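Local coordinates for uncharacterized protein (Deinococcus radiodurans, PDB 3GG7) that is of unknown function but binds manganese and, as a member of the TatD-type family of metal-dependent hydrolases, probably cleaves ester bonds, at residues R96-W99 with T100-A104. Residues are numbered along the deposited sequence; the frame is centred on the assembly and turned at random.
Sequences RGTW and TQQFA
Gln102 reaches back along the first turn of helix 99-115 to Thr98, its N-cap residue, and meets it twice. Gln102 N donates to Thr98 O at 2.8 Å, the first i to i+4 bond of the helix. Gln102 NE2 donates to Thr98 OG1 over 3.3 Å, longer but fairly straight at 163°, with the hydroxyl close to the amide plane. Thr98 OG1 makes no capping bond; set between its own backbone N and carbonyl carbon (chi1 75°), it also hydrogen-bonds Leu95 O. The other end of the amide is held too, since OE1 accepts from Asp90 N, and bonds at both ends fix the rotation of this buried group. With an alanine in place of Gln102, Asp90 N and Thr98 OG1 would each probably lose a partner, and a gap would be likely to open against Pro61 and Val64. Beside the amide stands the indole of Trp99, its plane 66° from that of the amide, with Trp99 CE3 4.1 Å from Gln102 NE2. Phe103 N closes the next turn on Trp99 O at 2.9 Å. Trp99 N donates to Arg96 O, water 1 accepts from Gln101 N at 3.0 Å and donates to Gly97 O, and water 2 accepts from Thr100 N. Water thus serves the N-H groups of Thr100 and Gln101, while the buried amide bridges Thr98 and the loop after strand 83-88 in this TIM-barrel-type fold.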
ATOM      1  N   ARG A  96       7.697  18.299   8.241  1.00 24.94           N
ATOM      2  CA  ARG A  96       9.109  18.146   8.560  1.00 25.05           C
ATOM      3  C   ARG A  96       9.405  18.244  10.069  1.00 24.77           C
ATOM      4  O   ARG A  96      10.357  17.635  10.569  1.00 25.81           O
ATOM      5  CB  ARG A  96       9.897  19.182   7.766  1.00 24.55           C
ATOM      6  CG  ARG A  96      11.412  19.030   7.811  1.00 24.52           C
ATOM      7  CD  ARG A  96      12.030  19.668   6.594  1.00 24.58           C
ATOM      8  NE  ARG A  96      11.671  18.952   5.369  1.00 24.46           N
ATOM      9  CZ  ARG A  96      11.705  19.452   4.132  1.00 25.31           C
ATOM     10  NH1 ARG A  96      12.090  20.706   3.918  1.00 24.33           N
ATOM     11  NH2 ARG A  96      11.352  18.694   3.096  1.00 24.34           N
ATOM     12  N   GLY A  97       8.599  19.025  10.780  1.00 26.17           N
ATOM     13  CA  GLY A  97       8.714  19.128  12.223  1.00 26.80           C
ATOM     14  C   GLY A  97       8.367  17.838  12.948  1.00 27.39           C
ATOM     15  O   GLY A  97       8.734  17.651  14.111  1.00 29.10           O
ATOM     16  N   THR A  98       7.664  16.936  12.262  1.00 27.34           N
ATOM     17  CA  THR A  98       7.351  15.621  12.822  1.00 26.95           C
ATOM     18  C   THR A  98       8.331  14.509  12.423  1.00 26.79           C
ATOM     19  O   THR A  98       8.108  13.337  12.753  1.00 26.16           O
ATOM     20  CB  THR A  98       5.930  15.187  12.431  1.00 26.96           C
ATOM     21  OG1 THR A  98       5.884  14.774  11.049  1.00 26.51           O
ATOM     22  CG2 THR A  98       4.935  16.325  12.692  1.00 27.82           C
ATOM     23  N   TRP A  99       9.415  14.869  11.733  1.00 26.03           N
ATOM     24  CA  TRP A  99      10.305  13.868  11.169  1.00 26.00           C
ATOM     25  C   TRP A  99      10.855  12.873  12.193  1.00 25.66           C
ATOM     26  O   TRP A  99      10.815  11.658  11.966  1.00 25.01           O
ATOM     27  CB  TRP A  99      11.468  14.524  10.395  1.00 25.52           C
ATOM     28  CG  TRP A  99      12.351  13.490   9.802  1.00 26.45           C
ATOM     29  CD1 TRP A  99      13.563  13.066  10.268  1.00 26.42           C
ATOM     30  CD2 TRP A  99      12.056  12.672   8.662  1.00 25.84           C
ATOM     31  NE1 TRP A  99      14.049  12.060   9.478  1.00 28.08           N
ATOM     32  CE2 TRP A  99      13.145  11.795   8.488  1.00 26.02           C
ATOM     33  CE3 TRP A  99      10.984  12.599   7.769  1.00 26.04           C
ATOM     34  CZ2 TRP A  99      13.204  10.885   7.450  1.00 25.86           C
ATOM     35  CZ3 TRP A  99      11.048  11.684   6.732  1.00 25.11           C
ATOM     36  CH2 TRP A  99      12.141  10.848   6.581  1.00 25.71           C
ATOM     37  N   THR A 100      11.395  13.362  13.318  1.00 26.02           N
ATOM     38  CA  THR A 100      11.910  12.470  14.368  1.00 26.89           C
ATOM     39  C   THR A 100      10.857  11.450  14.821  1.00 25.89           C
ATOM     40  O   THR A 100      11.157  10.260  14.979  1.00 25.81           O
ATOM     41  CB  THR A 100      12.433  13.259  15.596  1.00 27.58           C
ATOM     42  OG1 THR A 100      13.552  14.060  15.191  1.00 33.15           O
ATOM     43  CG2 THR A 100      12.884  12.306  16.709  1.00 30.14           C
ATOM     44  N   GLN A 101       9.632  11.925  15.001  1.00 25.66           N
ATOM     45  CA  GLN A 101       8.526  11.050  15.412  1.00 25.45           C
ATOM     46  C   GLN A 101       8.152  10.071  14.293  1.00 24.38           C
ATOM     47  O   GLN A 101       7.881   8.906  14.552  1.00 23.04           O
ATOM     48  CB  GLN A 101       7.302  11.866  15.879  1.00 26.23           C
ATOM     49  CG  GLN A 101       5.999  11.061  16.126  1.00 28.70           C
ATOM     50  CD  GLN A 101       6.024  10.140  17.353  1.00 31.15           C
ATOM     51  OE1 GLN A 101       7.073   9.897  17.954  1.00 34.13           O
ATOM     52  NE2 GLN A 101       4.846   9.628  17.733  1.00 29.71           N
ATOM     53  N   GLN A 102       8.125  10.539  13.044  1.00 23.48           N
ATOM     54  CA  GLN A 102       7.866   9.615  11.931  1.00 22.96           C
ATOM     55  C   GLN A 102       8.888   8.489  11.905  1.00 23.17           C
ATOM     56  O   GLN A 102       8.569   7.319  11.765  1.00 21.72           O
ATOM     57  CB  GLN A 102       7.967  10.329  10.595  1.00 23.13           C
ATOM     58  CG  GLN A 102       6.853  11.255  10.241  1.00 23.37           C
ATOM     59  CD  GLN A 102       6.977  11.683   8.798  1.00 21.59           C
ATOM     60  OE1 GLN A 102       7.162  10.823   7.927  1.00 22.38           O
ATOM     61  NE2 GLN A 102       6.955  12.989   8.537  1.00 22.80           N
ATOM     62  N   PHE A 103      10.151   8.848  12.039  1.00 23.67           N
ATOM     63  CA  PHE A 103      11.222   7.858  11.976  1.00 25.15           C
ATOM     64  C   PHE A 103      11.116   6.866  13.143  1.00 24.55           C
ATOM     65  O   PHE A 103      11.192   5.660  12.966  1.00 24.81           O
ATOM     66  CB  PHE A 103      12.570   8.594  11.957  1.00 26.21           C
ATOM     67  CG  PHE A 103      13.762   7.692  11.920  1.00 31.62           C
ATOM     68  CD1 PHE A 103      14.438   7.467  10.731  1.00 36.67           C
ATOM     69  CD2 PHE A 103      14.241   7.112  13.084  1.00 34.51           C
ATOM     70  CE1 PHE A 103      15.563   6.649  10.697  1.00 36.71           C
ATOM     71  CE2 PHE A 103      15.367   6.279  13.062  1.00 36.25           C
ATOM     72  CZ  PHE A 103      16.021   6.052  11.869  1.00 37.46           C
ATOM     73  N   ALA A 104      10.898   7.387  14.350  1.00 24.12           N
ATOM     74  CA  ALA A 104      10.734   6.561  15.521  1.00 23.96           C
ATOM     75  C   ALA A 104       9.618   5.535  15.361  1.00 23.61           C
ATOM     76  O   ALA A 104       9.802   4.349  15.658  1.00 24.45           O
ATOM     77  CB  ALA A 104      10.479   7.425  16.740  1.00 23.91           C
TER
HETATM   78  O   HOH W   1       9.262  14.868  15.493  1.00 40.28           O
HETATM   79  O   HOH W   2      11.740  16.249  13.845  1.00 40.74           O